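Local coordinates for protein predicted ATPase involved in replication control, Cdc46/Mcm family (Methanopyrus kandleri AV19, PDB 3F8T) that probably binds ATP and single-stranded DNA, being a homologue of the MCM helicases that unwind DNA for replication, at residues 228-233 with 401-406; 278-283 with 327-332. The protein carries 2 engineered substitutions. All coordinates share one frame; numbering follows the deposited sequence.

Interaction 1 (228-233 with 401-406); sequences QLFSCV and RYLLYA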
loop_
_atom_site.group_PDB
_atom_site.type_symbol
_atom_site.label_atom_id
_atom_site.label_comp_id
_atom_site.label_asym_id
_atom_site.label_seq_id
_atom_site.Cartn_x
_atom_site.Cartn_y
_atom_site.Cartn_z
ATOM N N GLN A 228 -4.358 -9.052 -11.467
ATOM C CA GLN A 228 -3.260 -8.238 -10.915
ATOM C C GLN A 228 -3.665 -7.441 -9.649
ATOM O O GLN A 228 -2.940 -7.446 -8.649
ATOM C CB GLN A 228 -2.655 -7.310 -11.975
ATOM C CG GLN A 228 -1.542 -6.422 -11.398
ATOM C CD GLN A 228 -0.968 -5.494 -12.427
ATOM O OE1 GLN A 228 -1.712 -4.826 -13.151
ATOM N NE2 GLN A 228 0.370 -5.447 -12.518
ATOM N N LEU A 229 -4.827 -6.795 -9.683
ATOM C CA LEU A 229 -5.333 -6.078 -8.496
ATOM C C LEU A 229 -5.411 -6.995 -7.282
ATOM O O LEU A 229 -4.985 -6.628 -6.191
ATOM C CB LEU A 229 -6.711 -5.457 -8.759
ATOM C CG LEU A 229 -6.671 -4.192 -9.641
ATOM C CD1 LEU A 229 -8.094 -3.883 -10.142
ATOM C CD2 LEU A 229 -6.086 -3.001 -8.903
ATOM N N PHE A 230 -5.889 -8.210 -7.507
ATOM C CA PHE A 230 -6.029 -9.212 -6.446
ATOM C C PHE A 230 -4.713 -9.902 -6.053
ATOM O O PHE A 230 -4.703 -10.823 -5.219
ATOM C CB PHE A 230 -7.119 -10.210 -6.826
ATOM C CG PHE A 230 -8.515 -9.674 -6.583
ATOM C CD1 PHE A 230 -9.166 -8.911 -7.553
ATOM C CD2 PHE A 230 -9.152 -9.900 -5.364
ATOM C CE1 PHE A 230 -10.438 -8.395 -7.314
ATOM C CE2 PHE A 230 -10.430 -9.397 -5.122
ATOM C CZ PHE A 230 -11.073 -8.647 -6.102
ATOM N N SER A 231 -3.608 -9.445 -6.638
ATOM C CA SER A 231 -2.286 -9.948 -6.247
ATOM C C SER A 231 -1.538 -8.950 -5.362
ATOM O O SER A 231 -0.385 -9.189 -4.991
ATOM C CB SER A 231 -1.451 -10.266 -7.483
ATOM O OG SER A 231 -0.895 -9.083 -8.013
ATOM N N CYS A 232 -2.170 -7.824 -5.056
ATOM C CA CYS A 232 -1.541 -6.764 -4.274
ATOM C C CYS A 232 -1.374 -7.129 -2.792
ATOM O O CYS A 232 -2.155 -6.706 -1.949
ATOM C CB CYS A 232 -2.338 -5.465 -4.413
ATOM S SG CYS A 232 -2.099 -4.654 -5.994
ATOM N N VAL A 233 -0.366 -7.928 -2.480
ATOM C CA VAL A 233 -0.140 -8.340 -1.083
ATOM C C VAL A 233 1.338 -8.197 -0.738
ATOM O O VAL A 233 2.172 -8.109 -1.634
ATOM C CB VAL A 233 -0.650 -9.787 -0.787
ATOM C CG1 VAL A 233 -2.129 -9.978 -1.183
ATOM C CG2 VAL A 233 0.186 -10.802 -1.475
ATOM N N ARG A 401 -13.869 -1.575 -2.324
ATOM C CA ARG A 401 -13.971 -2.062 -0.939
ATOM C C ARG A 401 -13.900 -3.593 -0.839
ATOM O O ARG A 401 -13.277 -4.119 0.088
ATOM C CB ARG A 401 -15.229 -1.518 -0.257
ATOM C CG ARG A 401 -15.097 -0.062 0.135
ATOM C CD ARG A 401 -16.434 0.478 0.609
ATOM N NE ARG A 401 -16.806 -0.096 1.893
ATOM C CZ ARG A 401 -16.371 0.341 3.071
ATOM N NH1 ARG A 401 -15.535 1.375 3.150
ATOM N NH2 ARG A 401 -16.788 -0.262 4.174
ATOM N N TYR A 402 -14.514 -4.297 -1.787
ATOM C CA TYR A 402 -14.407 -5.758 -1.867
ATOM C C TYR A 402 -12.952 -6.180 -2.045
ATOM O O TYR A 402 -12.504 -7.114 -1.399
ATOM C CB TYR A 402 -15.208 -6.271 -3.060
ATOM C CG TYR A 402 -15.224 -7.770 -3.284
ATOM C CD1 TYR A 402 -16.149 -8.571 -2.634
ATOM C CD2 TYR A 402 -14.370 -8.373 -4.210
ATOM C CE1 TYR A 402 -16.201 -9.932 -2.849
ATOM C CE2 TYR A 402 -14.412 -9.740 -4.449
ATOM C CZ TYR A 402 -15.333 -10.519 -3.765
ATOM O OH TYR A 402 -15.417 -11.869 -4.002
ATOM N N LEU A 403 -12.232 -5.491 -2.932
ATOM C CA LEU A 403 -10.816 -5.805 -3.168
ATOM C C LEU A 403 -10.009 -5.631 -1.892
ATOM O O LEU A 403 -9.259 -6.520 -1.487
ATOM C CB LEU A 403 -10.241 -4.909 -4.262
ATOM C CG LEU A 403 -8.731 -4.966 -4.545
ATOM C CD1 LEU A 403 -8.268 -6.370 -4.968
ATOM C CD2 LEU A 403 -8.403 -3.944 -5.631
ATOM N N LEU A 404 -10.180 -4.482 -1.254
ATOM C CA LEU A 404 -9.484 -4.177 -0.003
ATOM C C LEU A 404 -9.731 -5.258 1.038
ATOM O O LEU A 404 -8.803 -5.690 1.771
ATOM C CB LEU A 404 -9.964 -2.824 0.535
ATOM C CG LEU A 404 -9.387 -1.565 -0.119
ATOM C CD1 LEU A 404 -10.096 -0.336 0.423
ATOM C CD2 LEU A 404 -7.888 -1.451 0.135
ATOM N N TYR A 405 -10.996 -5.645 1.136
ATOM C CA TYR A 405 -11.423 -6.692 2.043
ATOM C C TYR A 405 -10.730 -8.024 1.703
ATOM O O TYR A 405 -10.098 -8.670 2.572
ATOM C CB TYR A 405 -12.945 -6.820 1.982
ATOM C CG TYR A 405 -13.512 -7.824 2.952
ATOM C CD1 TYR A 405 -13.604 -7.537 4.314
ATOM C CD2 TYR A 405 -13.962 -9.061 2.508
ATOM C CE1 TYR A 405 -14.127 -8.477 5.205
ATOM C CE2 TYR A 405 -14.481 -9.996 3.383
ATOM C CZ TYR A 405 -14.565 -9.694 4.717
ATOM O OH TYR A 405 -15.075 -10.627 5.574
ATOM N N ALA A 406 -10.822 -8.418 0.438
ATOM C CA ALA A 406 -10.271 -9.696 -0.028
ATOM C C ALA A 406 -8.765 -9.821 0.250
ATOM O O ALA A 406 -8.298 -10.878 0.690
ATOM C CB ALA A 406 -10.559 -9.873 -1.542
#

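Interaction 2 (278-283 with 327-332); sequences DLTAVL and GTVTVD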
loop_
_atom_site.group_PDB
_atom_site.type_symbol
_atom_site.label_atom_id
_atom_site.label_comp_id
_atom_site.label_asym_id
_atom_site.label_seq_id
_atom_site.Cartn_x
_atom_site.Cartn_y
_atom_site.Cartn_z
ATOM N N ASP A 278 13.110 10.032 -8.688
ATOM C CA ASP A 278 11.648 10.197 -8.615
ATOM C C ASP A 278 10.973 8.808 -8.587
ATOM O O ASP A 278 9.810 8.676 -8.174
ATOM C CB ASP A 278 11.052 10.934 -9.841
ATOM C CG ASP A 278 11.526 12.385 -10.025
ATOM O OD1 ASP A 278 11.725 13.129 -9.039
ATOM O OD2 ASP A 278 11.629 12.795 -11.218
ATOM N N LEU A 279 11.680 7.790 -9.078
ATOM C CA LEU A 279 11.140 6.428 -9.155
ATOM C C LEU A 279 11.490 5.589 -7.923
ATOM O O LEU A 279 10.685 4.775 -7.471
ATOM C CB LEU A 279 11.642 5.721 -10.432
ATOM C CG LEU A 279 11.259 4.254 -10.673
ATOM C CD1 LEU A 279 9.719 4.084 -10.797
ATOM C CD2 LEU A 279 11.982 3.731 -11.914
ATOM N N THR A 280 12.690 5.777 -7.389
ATOM C CA THR A 280 13.149 4.988 -6.259
ATOM C C THR A 280 13.033 5.805 -4.963
ATOM O O THR A 280 12.026 5.719 -4.247
ATOM C CB THR A 280 14.600 4.466 -6.496
ATOM O OG1 THR A 280 15.462 5.573 -6.770
ATOM C CG2 THR A 280 14.632 3.541 -7.698
ATOM N N ALA A 281 14.055 6.614 -4.688
ATOM C CA ALA A 281 14.106 7.459 -3.513
ATOM C C ALA A 281 15.306 8.377 -3.689
ATOM O O ALA A 281 16.191 8.085 -4.487
ATOM C CB ALA A 281 14.258 6.607 -2.242
ATOM N N VAL A 282 15.327 9.493 -2.969
ATOM C CA VAL A 282 16.504 10.374 -2.970
ATOM C C VAL A 282 17.032 10.555 -1.534
ATOM O O VAL A 282 16.247 10.757 -0.603
ATOM C CB VAL A 282 16.227 11.736 -3.675
ATOM C CG1 VAL A 282 15.267 12.588 -2.893
ATOM C CG2 VAL A 282 17.527 12.512 -3.916
ATOM N N LEU A 283 18.349 10.432 -1.368
ATOM C CA LEU A 283 19.004 10.757 -0.102
ATOM C C LEU A 283 19.822 12.030 -0.311
ATOM O O LEU A 283 20.732 12.051 -1.136
ATOM C CB LEU A 283 19.891 9.601 0.367
ATOM C CG LEU A 283 20.688 9.765 1.662
ATOM C CD1 LEU A 283 19.776 9.769 2.888
ATOM C CD2 LEU A 283 21.723 8.654 1.769
ATOM N N GLY A 327 10.749 -6.655 -4.303
ATOM C CA GLY A 327 9.838 -5.769 -3.561
ATOM C C GLY A 327 10.506 -4.659 -2.764
ATOM O O GLY A 327 9.953 -4.172 -1.754
ATOM N N THR A 328 11.696 -4.254 -3.221
ATOM C CA THR A 328 12.445 -3.175 -2.610
ATOM C C THR A 328 12.994 -2.226 -3.665
ATOM O O THR A 328 13.080 -2.568 -4.851
ATOM C CB THR A 328 13.661 -3.717 -1.793
ATOM O OG1 THR A 328 14.540 -4.432 -2.669
ATOM C CG2 THR A 328 13.197 -4.656 -0.692
ATOM N N VAL A 329 13.351 -1.031 -3.215
ATOM C CA VAL A 329 14.294 -0.185 -3.924
ATOM C C VAL A 329 15.422 0.084 -2.949
ATOM O O VAL A 329 15.200 0.126 -1.731
ATOM C CB VAL A 329 13.708 1.178 -4.387
ATOM C CG1 VAL A 329 12.364 1.009 -5.091
ATOM C CG2 VAL A 329 13.583 2.137 -3.239
ATOM N N THR A 330 16.620 0.277 -3.492
ATOM C CA THR A 330 17.792 0.561 -2.672
ATOM C C THR A 330 18.414 1.848 -3.189
ATOM O O THR A 330 18.594 2.039 -4.404
ATOM C CB THR A 330 18.806 -0.599 -2.683
ATOM O OG1 THR A 330 18.140 -1.817 -2.345
ATOM C CG2 THR A 330 19.943 -0.355 -1.649
ATOM N N VAL A 331 18.674 2.758 -2.258
ATOM C CA VAL A 331 19.383 3.982 -2.551
ATOM C C VAL A 331 20.488 4.112 -1.497
ATOM O O VAL A 331 20.205 4.134 -0.299
ATOM C CB VAL A 331 18.423 5.207 -2.569
ATOM C CG1 VAL A 331 17.667 5.353 -1.261
ATOM C CG2 VAL A 331 19.161 6.490 -2.912
ATOM N N ASP A 332 21.743 4.138 -1.946
ATOM C CA ASP A 332 22.894 4.300 -1.038
ATOM C C ASP A 332 22.893 3.312 0.135
ATOM O O ASP A 332 23.119 3.676 1.312
ATOM C CB ASP A 332 22.965 5.749 -0.560
ATOM C CG ASP A 332 23.195 6.729 -1.709
ATOM O OD1 ASP A 332 23.878 6.351 -2.685
ATOM O OD2 ASP A 332 22.706 7.876 -1.641
HETATM O O HOH W 1 23.123 10.604 -1.613
#

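Interaction 1 (228-233 with 401-406)
Phe230 and Leu403 join the AAA+ core to its lid: the turn that ends helix 219-229 of the P-loop domain packs on lid helix 396-409. The tight part is the Phe230 ring. Leu403 CD1 lies 3.5 Å from the ring centroid and only 3° off its normal, a CH-pi contact centred on one face. Two further groups meet the rim: Ala406 CB is 3.6 Å from Phe230 CE2, and Tyr402 CD2 sits in the ring plane, 3.8 Å from Phe230 CZ. Phe208 adds an edge-to-face contact with Phe230, while Tyr402 OH turns to Met465 O. An alanine at Phe230 would probably leave Leu403 CD1 and Ala406 CB facing a gap where the ring had filled the space between turn and helix. The Leu229 side chain has the slighter share: Leu229 buries 31 Å² against 82 Å² for Phe230, and its CB is 3.9 Å from Leu403 CD2, the two side chains crossing at roughly a right angle. Partial exposure begins on the helix at Arg401 and Tyr405, neither of which touches 228-233. Besides covering the ring, Leu403 CD1 lies 3.5 Å from the carbonyl oxygen Leu229 O.

Interaction 2 (278-283 with 327-332)
Val331, Val329 and Leu283 bury the largest areas here, and each meets a different part of the opposing segment: Val331 meets Ala281, Val329 meets Thr280, and Leu283 meets Asp332. Val331 sits in the middle with its two methyls divided. CG2, anti to the backbone N, rests 3.7 Å from Ala281 O, and CG1, placed between N and the carbonyl carbon (chi1 57°), lies 3.8 Å from Ala281 CB. That carbonyl oxygen is buried by the contact without a polar partner in the model; the methyl Val331 CG2 packs against it.

Val329 approaches Thr280 obliquely, branch carbon to branch carbon, its CB 4.0 Å from Thr280 CB. The threonine hydroxyl is engaged with Leu276 O in the preceding helical turn, leaving carbon to make this contact. Leu336, from the strand after the turn, adjoins both Val329 and Ala281.

Leu283 marks the solvent end. Its CD2 lies 3.6 Å from Asp332 OD2, a methyl beside a carboxylate oxygen. The same oxygen is tied to the Leu283 backbone through a water that donates to both acceptors, 2.8 Å to Asp332 OD2 and 2.8 Å to Leu283 O.

The touching parts run only 25° apart, yet they are not paired as a sheet: no direct hydrogen bond links them, and the CA atoms of Thr280 and Val329 are 5.8 Å apart. Strand 281-285 pairs instead with 289-293, and 328-331 with 334-337, while Leu291 reaches both Leu283 and Val331. Two beta hairpins thus pack through their side chains. The first lies between strands 266-270 and 303-307, flanked by short helices 276-279 and 295-298, the second between helix 314-326 and strand 341-346, places consistent with the helix-2 insert and presensor-1 hairpins characteristic of MCM AAA+ modules.

Interaction 1 is core and interaction 2 only partly so: every touching residue of the first is buried, whereas the second runs from buried Thr280 and Ala281 to exposed Asp332. They share no helix or strand. Interaction 1 brings the P-loop domain against the lid, and interaction 2 joins two hairpins within the P-loop domain, both of which fall in sequence between the segments of interaction 1. The chemistry follows the location, with an aromatic ring met by methyls and another ring in the first, and small aliphatic side chains giving way to a water-bridged carboxylate in the second. Their centres are 25 Å apart and their nearest atoms about 8 Å, so they do not touch.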